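Putative mandelate racemase (Bordetella bronchiseptica, PDB 3OZY) is of unknown function but, as an enolase-superfamily member, probably carries out magnesium-dependent chemistry on a carboxylate substrate in a beta-alpha barrel. Local coordinates at residues A[74-79]-A[85-90]; A[124-129]-A[315-320]; A[133-138]-A[324-329]; A[260-265]-A[274-279]. One frame throughout, in Å; residues are numbered along the deposited sequence. Where two conformers were deposited one is given.

Interaction 1 comes first along the chain and closes a short loop within the N-terminal domain, between the connection 74-79 and helix 81-97. The next two span most of the barrel sequence and cross: 124-129 and 133-138 find their partners 315-320 and 324-329 in the same order. Interactions 2 and 3 touch where the Ala-320 carbonyl probably accepts from Phe-134 N and His-135 N, and together they bring the entry into the barrel beside its last helix and strand. Interaction 4 is a local closure from 260-265 to 274-279, lying within both long spans; Asn-315 probably bonds to Asp-277 and Ala-278, linking it to interaction 2.

Interaction 1 (A[74-79]-A[85-90]). With MG (magnesium ion), chain D.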
# COMPACT_ATOMS: atom_id res chain seq x y z
N ILE A 74 -6.33 -20.76 8.91
CA ILE A 74 -7.20 -21.82 9.42
C ILE A 74 -6.51 -23.17 9.29
O ILE A 74 -6.03 -23.53 8.22
CB ILE A 74 -8.55 -21.87 8.69
CG1 ILE A 74 -9.21 -20.50 8.68
CG2 ILE A 74 -9.46 -22.93 9.34
CD1 ILE A 74 -9.36 -19.88 10.05
N GLY A 75 -6.44 -23.90 10.40
CA GLY A 75 -5.83 -25.22 10.41
C GLY A 75 -4.36 -25.21 10.77
O GLY A 75 -3.74 -26.26 10.96
N GLU A 76 -3.78 -24.02 10.86
CA GLU A 76 -2.35 -23.89 11.16
C GLU A 76 -2.07 -23.83 12.65
O GLU A 76 -2.88 -23.37 13.44
CB GLU A 76 -1.79 -22.62 10.50
CG GLU A 76 -1.73 -22.68 8.98
CD GLU A 76 -0.50 -23.41 8.46
OE1 GLU A 76 0.37 -23.76 9.29
OE2 GLU A 76 -0.40 -23.62 7.23
N ASP A 77 -0.88 -24.30 13.03
CA ASP A 77 -0.38 -24.14 14.39
C ASP A 77 -0.05 -22.65 14.63
O ASP A 77 0.83 -22.10 13.98
CB ASP A 77 0.88 -25.00 14.54
CG ASP A 77 1.46 -24.96 15.93
OD1 ASP A 77 1.02 -24.14 16.76
OD2 ASP A 77 2.37 -25.78 16.20
N PRO A 78 -0.76 -22.00 15.57
CA PRO A 78 -0.51 -20.57 15.79
C PRO A 78 0.86 -20.29 16.39
O PRO A 78 1.30 -19.14 16.37
CB PRO A 78 -1.61 -20.19 16.79
CG PRO A 78 -1.83 -21.47 17.57
CD PRO A 78 -1.75 -22.55 16.51
N ALA A 79 1.54 -21.31 16.90
CA ALA A 79 2.84 -21.09 17.53
C ALA A 79 3.91 -20.62 16.56
O ALA A 79 4.87 -19.98 16.97
CB ALA A 79 3.30 -22.36 18.24
N TRP A 85 3.63 -15.24 9.29
CA TRP A 85 3.80 -13.89 8.76
C TRP A 85 4.15 -13.97 7.28
O TRP A 85 3.55 -13.29 6.44
CB TRP A 85 4.91 -13.14 9.52
CG TRP A 85 4.86 -11.66 9.27
CD1 TRP A 85 4.24 -10.72 10.05
CD2 TRP A 85 5.40 -10.95 8.14
NE1 TRP A 85 4.38 -9.47 9.49
CE2 TRP A 85 5.09 -9.58 8.32
CE3 TRP A 85 6.14 -11.33 7.01
CZ2 TRP A 85 5.47 -8.60 7.41
CZ3 TRP A 85 6.52 -10.34 6.10
CH2 TRP A 85 6.19 -9.00 6.31
N HIS A 86 5.13 -14.80 6.98
CA HIS A 86 5.62 -14.92 5.61
C HIS A 86 4.65 -15.65 4.69
O HIS A 86 4.49 -15.27 3.53
CB HIS A 86 7.03 -15.50 5.63
CG HIS A 86 8.00 -14.57 6.27
ND1 HIS A 86 8.71 -13.63 5.56
CD2 HIS A 86 8.30 -14.36 7.58
CE1 HIS A 86 9.45 -12.92 6.39
NE2 HIS A 86 9.21 -13.33 7.62
N LYS A 87 3.96 -16.65 5.23
CA LYS A 87 2.93 -17.33 4.45
C LYS A 87 1.89 -16.31 3.98
O LYS A 87 1.47 -16.32 2.82
CB LYS A 87 2.26 -18.42 5.30
CG LYS A 87 1.23 -19.21 4.53
CD LYS A 87 0.49 -20.22 5.38
CE LYS A 87 -0.42 -21.05 4.49
NZ LYS A 87 -1.40 -21.88 5.25
N VAL A 88 1.48 -15.43 4.88
CA VAL A 88 0.45 -14.44 4.56
C VAL A 88 0.97 -13.34 3.62
O VAL A 88 0.31 -12.99 2.64
CB VAL A 88 -0.12 -13.83 5.85
CG1 VAL A 88 -0.95 -12.58 5.56
CG2 VAL A 88 -0.94 -14.87 6.60
N PHE A 89 2.16 -12.82 3.90
CA PHE A 89 2.72 -11.74 3.10
C PHE A 89 2.96 -12.15 1.65
O PHE A 89 2.54 -11.47 0.71
CB PHE A 89 4.01 -11.21 3.74
CG PHE A 89 4.67 -10.08 2.98
CD1 PHE A 89 4.29 -8.76 3.20
CD2 PHE A 89 5.69 -10.34 2.08
CE1 PHE A 89 4.90 -7.72 2.52
CE2 PHE A 89 6.31 -9.30 1.39
CZ PHE A 89 5.91 -7.99 1.61
N HIS A 90 3.67 -13.26 1.47
CA HIS A 90 4.02 -13.73 0.13
C HIS A 90 2.86 -14.43 -0.57
O HIS A 90 2.74 -14.38 -1.79
CB HIS A 90 5.24 -14.66 0.18
CG HIS A 90 6.47 -13.98 0.67
ND1 HIS A 90 7.14 -13.04 -0.08
CD2 HIS A 90 7.13 -14.07 1.85
CE1 HIS A 90 8.18 -12.59 0.61
NE2 HIS A 90 8.19 -13.20 1.78
MG MG D . 9.51 -13.48 3.59
O HOH W 1 -4.62 -22.51 5.93
O HOH W 2 10.41 -15.74 3.28
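A salt bridge between Glu-76 and Lys-87 joins the loop 74-79 to helix 81-97 in the N-terminal domain of this enolase-superfamily protein. It is a narrow contact, with 75 Å² buried in all and one pair of residues meeting. Lys-87 NZ lies 2.8 Å from Glu-76 OE2, which it reaches on the anti side of the carboxylate, 27° out of its plane. The lysine spans the gap as a straight rod: CG stands anti to the backbone N (chi1 -177°) and every later torsion is extended. Glu-76, reaching from the other side, folds at chi2 to present OE2. The ammonium group has a second partner in Gln-72 O at the end of helix 58-73, while water 1, held by Ile-74 O at 2.9 Å, accepts a weak hydrogen bond from it. Two residues on successive turns of this helix, just before and three after Lys-87, bind a magnesium ion distinct from the one held by Asp-201, Glu-227 and Glu-254. His-86 ND1 is 2.1 Å from it, His-90 NE2 is also a ligand, and water 2 is a third at 2.5 Å. Each imidazole is backed on one face by the aromatic ring preceding it in sequence, with Trp-85 CE3 3.6 Å above the His-86 ring plane. Met-387 of the second subunit packs on His-86. Around the contact, the backbone of Gly-75 and Glu-76 bonds to Ile-5 on strand 5-16, Val-88 packs on helix 58-73, and Trp-85 and Phe-89 lean on helix 102-122.

Interaction 2 (A[124-129]-A[315-320])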
# COMPACT_ATOMS: atom_id res chain seq x y z
N GLN A 124 2.59 -15.95 30.05
CA GLN A 124 3.63 -14.93 30.20
C GLN A 124 3.24 -13.65 29.46
O GLN A 124 2.68 -13.72 28.36
CB GLN A 124 4.95 -15.43 29.61
CG GLN A 124 5.58 -16.60 30.35
CD GLN A 124 6.14 -16.20 31.69
OE1 GLN A 124 6.46 -15.03 31.92
NE2 GLN A 124 6.25 -17.16 32.60
N PRO A 125 3.57 -12.48 30.03
CA PRO A 125 3.41 -11.21 29.30
C PRO A 125 4.31 -11.21 28.07
O PRO A 125 5.40 -11.79 28.10
CB PRO A 125 3.94 -10.16 30.29
CG PRO A 125 4.03 -10.84 31.61
CD PRO A 125 4.22 -12.29 31.34
N ILE A 126 3.86 -10.56 27.00
CA ILE A 126 4.67 -10.52 25.78
C ILE A 126 6.08 -9.98 26.06
O ILE A 126 7.05 -10.53 25.53
CB ILE A 126 3.96 -9.73 24.67
CG1 ILE A 126 2.80 -10.57 24.12
CG2 ILE A 126 4.93 -9.39 23.54
CD1 ILE A 126 1.77 -9.76 23.32
N TYR A 127 6.21 -8.94 26.88
CA TYR A 127 7.55 -8.38 27.08
C TYR A 127 8.52 -9.41 27.65
O TYR A 127 9.72 -9.33 27.40
CB TYR A 127 7.54 -7.10 27.92
CG TYR A 127 7.24 -7.28 29.39
CD1 TYR A 127 8.23 -7.68 30.27
CD2 TYR A 127 5.97 -7.03 29.90
CE1 TYR A 127 7.97 -7.85 31.62
CE2 TYR A 127 5.69 -7.20 31.25
CZ TYR A 127 6.70 -7.61 32.10
OH TYR A 127 6.45 -7.77 33.45
N GLN A 128 8.02 -10.39 28.41
CA GLN A 128 8.91 -11.44 28.92
C GLN A 128 9.44 -12.35 27.82
O GLN A 128 10.60 -12.78 27.87
CB GLN A 128 8.23 -12.27 30.02
CG GLN A 128 7.99 -11.50 31.31
CD GLN A 128 9.27 -11.19 32.08
OE1 GLN A 128 10.39 -11.26 31.55
NE2 GLN A 128 9.12 -10.83 33.35
N LEU A 129 8.60 -12.64 26.83
CA LEU A 129 9.01 -13.45 25.68
C LEU A 129 10.09 -12.75 24.87
O LEU A 129 10.94 -13.40 24.27
CB LEU A 129 7.81 -13.74 24.78
CG LEU A 129 6.52 -14.28 25.40
CD1 LEU A 129 5.45 -14.49 24.33
CD2 LEU A 129 6.79 -15.56 26.16
N ASN A 315 2.50 -2.07 21.37
CA ASN A 315 3.76 -1.32 21.28
C ASN A 315 4.48 -1.20 22.62
O ASN A 315 5.71 -1.26 22.66
CB ASN A 315 3.53 0.07 20.67
CG ASN A 315 3.27 0.00 19.19
OD1 ASN A 315 4.18 -0.29 18.41
ND2 ASN A 315 2.03 0.27 18.78
N LEU A 316 3.74 -1.04 23.71
CA LEU A 316 4.37 -0.85 25.00
C LEU A 316 5.19 -2.06 25.45
O LEU A 316 6.24 -1.90 26.06
CB LEU A 316 3.32 -0.48 26.05
CG LEU A 316 3.87 -0.08 27.41
CD1 LEU A 316 4.94 1.01 27.27
CD2 LEU A 316 2.72 0.39 28.29
N HIS A 317 4.70 -3.27 25.17
CA HIS A 317 5.50 -4.45 25.47
C HIS A 317 6.86 -4.38 24.79
O HIS A 317 7.90 -4.67 25.39
CB HIS A 317 4.77 -5.73 25.04
CG HIS A 317 3.70 -6.15 26.00
ND1 HIS A 317 3.96 -6.92 27.11
CD2 HIS A 317 2.37 -5.89 26.02
CE1 HIS A 317 2.83 -7.12 27.77
NE2 HIS A 317 1.85 -6.50 27.14
N LEU A 318 6.85 -3.98 23.52
CA LEU A 318 8.10 -3.90 22.76
C LEU A 318 8.98 -2.77 23.26
O LEU A 318 10.19 -2.94 23.42
CB LEU A 318 7.82 -3.72 21.27
CG LEU A 318 7.51 -5.00 20.52
CD1 LEU A 318 6.27 -5.71 21.07
CD2 LEU A 318 7.34 -4.70 19.03
N VAL A 319 8.38 -1.61 23.51
CA VAL A 319 9.14 -0.46 23.98
C VAL A 319 9.79 -0.75 25.34
O VAL A 319 10.95 -0.41 25.56
CB VAL A 319 8.26 0.80 24.03
CG1 VAL A 319 8.93 1.93 24.79
CG2 VAL A 319 7.90 1.21 22.60
N ALA A 320 9.04 -1.39 26.23
CA ALA A 320 9.58 -1.72 27.55
C ALA A 320 10.82 -2.62 27.44
O ALA A 320 11.74 -2.53 28.26
CB ALA A 320 8.52 -2.38 28.40
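His-317 sets its imidazole against the first turn of helix 126-129, meeting Ile-126 with a face and Tyr-127 with an edge. The Ile-126 side chain lies nearly perpendicular to that of His-317: CB sits over the ring, 4.0 Å from the centroid of the His-317 ring and displaced toward the rim, a CH-pi contact. Tyr-127 and His-317 lie rim to rim, with planes 23° apart and neither ring above the other; Tyr-127 CD2 comes within 3.4 Å of His-317 ND1. The tyrosine reaches this position because its CG lies between the backbone N and the carbonyl carbon (chi1 71°). That same ND1 accepts from Tyr-127 N at 3.0 Å, a bent bond (139°) whose donor is tilted from the imidazole plane. Since NE2 bonds to the Leu-361 carbonyl, both ring nitrogens are engaged, which fixes the ring's rotation and suggests a neutral imidazole with its proton on NE2. Tyr-127 OH is bonded to Gln-357. Pro-125 at the N-cap position adds CB, 4.1 Å from His-317 CE1. A side chain of one helix thus takes up a backbone N-H in the opening turn of another, here joining the chain that leads into the barrel to its final helix 309-321.

Interaction 3 (A[133-138]-A[324-329]); sequences KFHTRG and HPAMFE
His-135 lays its imidazole between two neighbours and points NE2 at the carbonyl of His-324. Its CG stands beside the backbone N and anti to the carbonyl carbon (chi1 -65°), which carries the ring across to the loop 324-327. There NE2 donates to His-324 O at 2.9 Å. The acceptor lies in the imidazole plane, and the donor approaches nearly in line with the carbonyl bond, at a C=O...N angle of 162°; the N-H itself is less straight, at 143°. Over one face sits Ala-326, whose CB is 4.3 Å from the centroid of the His-135 ring in a CH-pi contact offset toward the rim. The opposite face is covered from within the same segment by Phe-134, with CD2 3.4 Å above the centre of the imidazole plane. The His-324 side chain itself turns away and bonds through NE2 to Ser-291 O. Backbone shape helps to aim His-135: it is the centre of an inverse gamma turn and then opens a type I beta turn ending at Gly-138, whose N bonds to His-135 O at 3.1 Å. Strand 139-146, the first of the barrel, follows at once and runs parallel to strand 328-331, the last. One directional bond at the ring edge, with carbon on both faces, implies that the rotation of the imidazole is fixed and that NE2 carries a proton, satisfying a loop carbonyl just before the closing strand.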
# COMPACT_ATOMS: atom_id res chain seq x y z
N LYS A 133 12.33 -6.83 30.33
CA LYS A 133 12.44 -5.38 30.26
C LYS A 133 13.86 -4.90 30.03
O LYS A 133 14.82 -5.51 30.52
CB LYS A 133 11.89 -4.75 31.54
CG LYS A 133 10.40 -4.95 31.71
CD LYS A 133 9.90 -4.38 33.04
CE LYS A 133 8.39 -4.56 33.09
NZ LYS A 133 7.78 -3.98 34.33
N PHE A 134 13.98 -3.83 29.26
CA PHE A 134 15.13 -2.94 29.35
C PHE A 134 14.81 -1.80 30.33
O PHE A 134 15.58 -1.51 31.23
CB PHE A 134 15.48 -2.33 27.99
CG PHE A 134 16.55 -1.28 28.08
CD1 PHE A 134 17.89 -1.62 27.98
CD2 PHE A 134 16.21 0.04 28.32
CE1 PHE A 134 18.87 -0.65 28.10
CE2 PHE A 134 17.19 1.02 28.43
CZ PHE A 134 18.52 0.67 28.32
N HIS A 135 13.65 -1.17 30.14
CA HIS A 135 13.22 -0.06 30.97
C HIS A 135 12.57 -0.58 32.24
O HIS A 135 11.35 -0.53 32.39
CB HIS A 135 12.26 0.84 30.19
CG HIS A 135 12.90 1.51 29.01
ND1 HIS A 135 13.74 2.59 29.14
CD2 HIS A 135 12.84 1.24 27.69
CE1 HIS A 135 14.17 2.96 27.95
NE2 HIS A 135 13.63 2.16 27.05
N THR A 136 13.39 -1.07 33.16
CA THR A 136 12.88 -1.77 34.33
C THR A 136 12.02 -0.90 35.25
O THR A 136 11.10 -1.40 35.90
CB THR A 136 14.02 -2.42 35.16
OG1 THR A 136 14.91 -1.41 35.63
CG2 THR A 136 14.80 -3.43 34.32
N ARG A 137 12.31 0.40 35.29
CA ARG A 137 11.58 1.32 36.17
C ARG A 137 10.30 1.85 35.54
O ARG A 137 9.47 2.46 36.21
CB ARG A 137 12.46 2.51 36.56
CG ARG A 137 13.78 2.13 37.23
CD ARG A 137 13.56 1.58 38.63
NE ARG A 137 14.82 1.27 39.29
CZ ARG A 137 15.44 0.09 39.20
NH1 ARG A 137 14.90 -0.89 38.48
NH2 ARG A 137 16.58 -0.10 39.84
N GLY A 138 10.14 1.62 34.24
CA GLY A 138 9.00 2.15 33.50
C GLY A 138 9.42 2.92 32.26
O GLY A 138 10.61 3.18 32.06
N HIS A 324 16.06 1.40 23.20
CA HIS A 324 15.88 2.75 22.66
C HIS A 324 15.40 3.71 23.74
O HIS A 324 14.64 3.31 24.62
CB HIS A 324 14.86 2.74 21.52
CG HIS A 324 15.37 2.10 20.27
ND1 HIS A 324 16.38 2.64 19.52
CD2 HIS A 324 15.01 0.95 19.66
CE1 HIS A 324 16.63 1.86 18.49
NE2 HIS A 324 15.82 0.82 18.55
N PRO A 325 15.82 4.99 23.66
CA PRO A 325 15.31 5.97 24.62
C PRO A 325 13.80 6.01 24.53
O PRO A 325 13.23 6.01 23.44
CB PRO A 325 15.88 7.30 24.11
CG PRO A 325 16.95 6.94 23.13
CD PRO A 325 16.59 5.60 22.57
N ALA A 326 13.13 6.06 25.67
CA ALA A 326 11.67 6.02 25.68
C ALA A 326 11.05 7.37 25.36
O ALA A 326 11.42 8.38 25.96
CB ALA A 326 11.16 5.52 27.03
N MET A 327 10.10 7.39 24.43
CA MET A 327 9.31 8.57 24.15
C MET A 327 7.98 8.03 23.65
O MET A 327 7.69 8.02 22.45
CB MET A 327 10.00 9.47 23.12
CG MET A 327 9.29 10.82 22.87
SD MET A 327 8.97 11.80 24.36
CE MET A 327 10.62 12.37 24.74
N PHE A 328 7.20 7.51 24.60
CA PHE A 328 6.11 6.60 24.29
C PHE A 328 4.78 7.32 24.10
O PHE A 328 4.27 7.96 25.03
CB PHE A 328 5.95 5.55 25.39
CG PHE A 328 4.92 4.52 25.06
CD1 PHE A 328 5.21 3.54 24.13
CD2 PHE A 328 3.66 4.55 25.63
CE1 PHE A 328 4.27 2.60 23.77
CE2 PHE A 328 2.71 3.61 25.28
CZ PHE A 328 3.02 2.63 24.35
N GLU A 329 4.21 7.20 22.91
CA GLU A 329 2.99 7.93 22.56
C GLU A 329 1.78 7.45 23.36
O GLU A 329 1.45 6.27 23.36
CB GLU A 329 2.71 7.81 21.06
CG GLU A 329 1.48 8.60 20.63
CD GLU A 329 1.33 8.71 19.13
OE1 GLU A 329 1.69 7.76 18.39
OE2 GLU A 329 0.82 9.76 18.67

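Interaction 4 (A[260-265]-A[274-279])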
# COMPACT_ATOMS: atom_id res chain seq x y z
N ASN A 260 11.10 -2.59 4.89
CA ASN A 260 11.61 -2.13 3.60
C ASN A 260 11.52 -0.61 3.45
O ASN A 260 12.42 0.02 2.90
CB ASN A 260 10.84 -2.79 2.46
CG ASN A 260 10.87 -4.29 2.55
OD1 ASN A 260 9.84 -4.95 2.75
ND2 ASN A 260 12.06 -4.85 2.44
N ALA A 261 10.44 -0.03 3.95
CA ALA A 261 10.27 1.42 3.89
C ALA A 261 11.36 2.11 4.70
O ALA A 261 11.99 3.08 4.25
CB ALA A 261 8.90 1.83 4.42
N PHE A 262 11.59 1.61 5.91
CA PHE A 262 12.56 2.23 6.80
C PHE A 262 13.99 2.05 6.31
O PHE A 262 14.82 2.94 6.47
CB PHE A 262 12.33 1.77 8.24
CG PHE A 262 10.98 2.17 8.75
CD1 PHE A 262 10.76 3.45 9.25
CD2 PHE A 262 9.90 1.31 8.64
CE1 PHE A 262 9.49 3.84 9.68
CE2 PHE A 262 8.63 1.69 9.05
CZ PHE A 262 8.42 2.96 9.57
N ASN A 263 14.26 0.91 5.67
CA ASN A 263 15.57 0.69 5.07
C ASN A 263 15.85 1.74 4.00
O ASN A 263 16.95 2.28 3.91
CB ASN A 263 15.66 -0.72 4.49
CG ASN A 263 16.97 -0.98 3.77
OD1 ASN A 263 16.99 -1.14 2.55
ND2 ASN A 263 18.05 -1.00 4.52
N ASP A 264 14.84 2.06 3.20
CA ASP A 264 15.02 3.09 2.19
C ASP A 264 15.32 4.45 2.81
O ASP A 264 16.15 5.19 2.30
CB ASP A 264 13.80 3.18 1.27
CG ASP A 264 13.76 2.08 0.24
OD1 ASP A 264 14.82 1.48 -0.04
OD2 ASP A 264 12.67 1.83 -0.30
N TYR A 265 14.64 4.79 3.90
CA TYR A 265 14.96 6.04 4.59
C TYR A 265 16.37 6.02 5.15
O TYR A 265 17.12 6.99 5.00
CB TYR A 265 13.93 6.35 5.69
CG TYR A 265 12.75 7.16 5.22
CD1 TYR A 265 11.72 6.59 4.48
CD2 TYR A 265 12.65 8.51 5.54
CE1 TYR A 265 10.64 7.34 4.06
CE2 TYR A 265 11.58 9.27 5.12
CZ TYR A 265 10.58 8.68 4.39
OH TYR A 265 9.51 9.46 3.98
N LEU A 274 12.54 6.27 13.77
CA LEU A 274 11.63 5.40 13.04
C LEU A 274 10.39 5.20 13.91
O LEU A 274 10.52 4.83 15.07
CB LEU A 274 12.28 4.05 12.76
CG LEU A 274 13.43 3.99 11.75
CD1 LEU A 274 14.69 4.70 12.26
CD2 LEU A 274 13.73 2.53 11.46
N GLN A 275 9.21 5.42 13.34
CA GLN A 275 7.99 5.38 14.14
C GLN A 275 7.06 4.23 13.76
O GLN A 275 5.86 4.27 14.03
CB GLN A 275 7.27 6.72 14.10
CG GLN A 275 8.12 7.87 14.62
CD GLN A 275 7.35 9.15 14.63
OE1 GLN A 275 6.96 9.66 13.57
NE2 GLN A 275 7.10 9.69 15.82
N ALA A 276 7.63 3.18 13.18
CA ALA A 276 6.86 1.98 12.85
C ALA A 276 6.02 1.52 14.03
O ALA A 276 6.54 1.30 15.13
CB ALA A 276 7.80 0.87 12.41
N ASP A 277 4.72 1.37 13.79
CA ASP A 277 3.73 0.97 14.79
C ASP A 277 3.52 -0.53 14.64
O ASP A 277 3.24 -1.02 13.53
CB ASP A 277 2.45 1.76 14.47
CG ASP A 277 1.30 1.52 15.44
OD1 ASP A 277 1.22 0.46 16.10
OD2 ASP A 277 0.40 2.40 15.50
N ALA A 278 3.63 -1.29 15.72
CA ALA A 278 3.40 -2.73 15.65
C ALA A 278 2.05 -3.09 15.04
O ALA A 278 1.90 -4.16 14.44
CB ALA A 278 3.53 -3.36 17.03
N SER A 279 1.06 -2.20 15.20
CA SER A 279 -0.30 -2.46 14.70
C SER A 279 -0.56 -1.97 13.27
O SER A 279 -1.68 -2.12 12.77
CB SER A 279 -1.34 -1.84 15.65
OG SER A 279 -1.30 -0.43 15.59
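Leu-274, the last residue of strand 273-274, meets Phe-262 of helix 258-267, and their side chains run antiparallel alongside each other. Leu-274 CD2 packs 3.6 Å from Phe-262 CB, and CG approaches CD1 of that ring at 3.7 Å. Gln-275 comes next. Its side chain points away from the helix, NE2 bonding to the magnesium ligand Glu-227, whereas its backbone N lies 4.0 Å from Phe-262 CE1. Ala-276 turns back toward the helix: its CB is 3.6 Å from both CE2 and CZ of Phe-262. The aromatic ring, with CG beside the backbone N (chi1 -62°), therefore touches the side chains of Leu-274 and Ala-276 but meets Gln-275 through its backbone only, while the Gln-275 side chain runs to within about 5 Å of a magnesium ion. Beyond this apolar contact the chain makes an Asx turn, in which Asp-277 OD1 accepts from Ser-279 N at 2.8 Å and from Ser-279 OG at 2.7 Å, both from the same face of the carboxylate. Asp-277 OD2 bonds to His-304 ND1, a pairing that resembles the Asp-His dyad of mandelate racemase. Within the barrel, helix 258-267 connects the parallel strands 249-252 and 273-274 in a beta-alpha-beta crossover. Ile-290 of helix 284-296 packs on Phe-262, Leu-274 and Ala-276, while the Leu-274 backbone bonds to Ala-300 of strand 300-301 and to Asn-302 just after it.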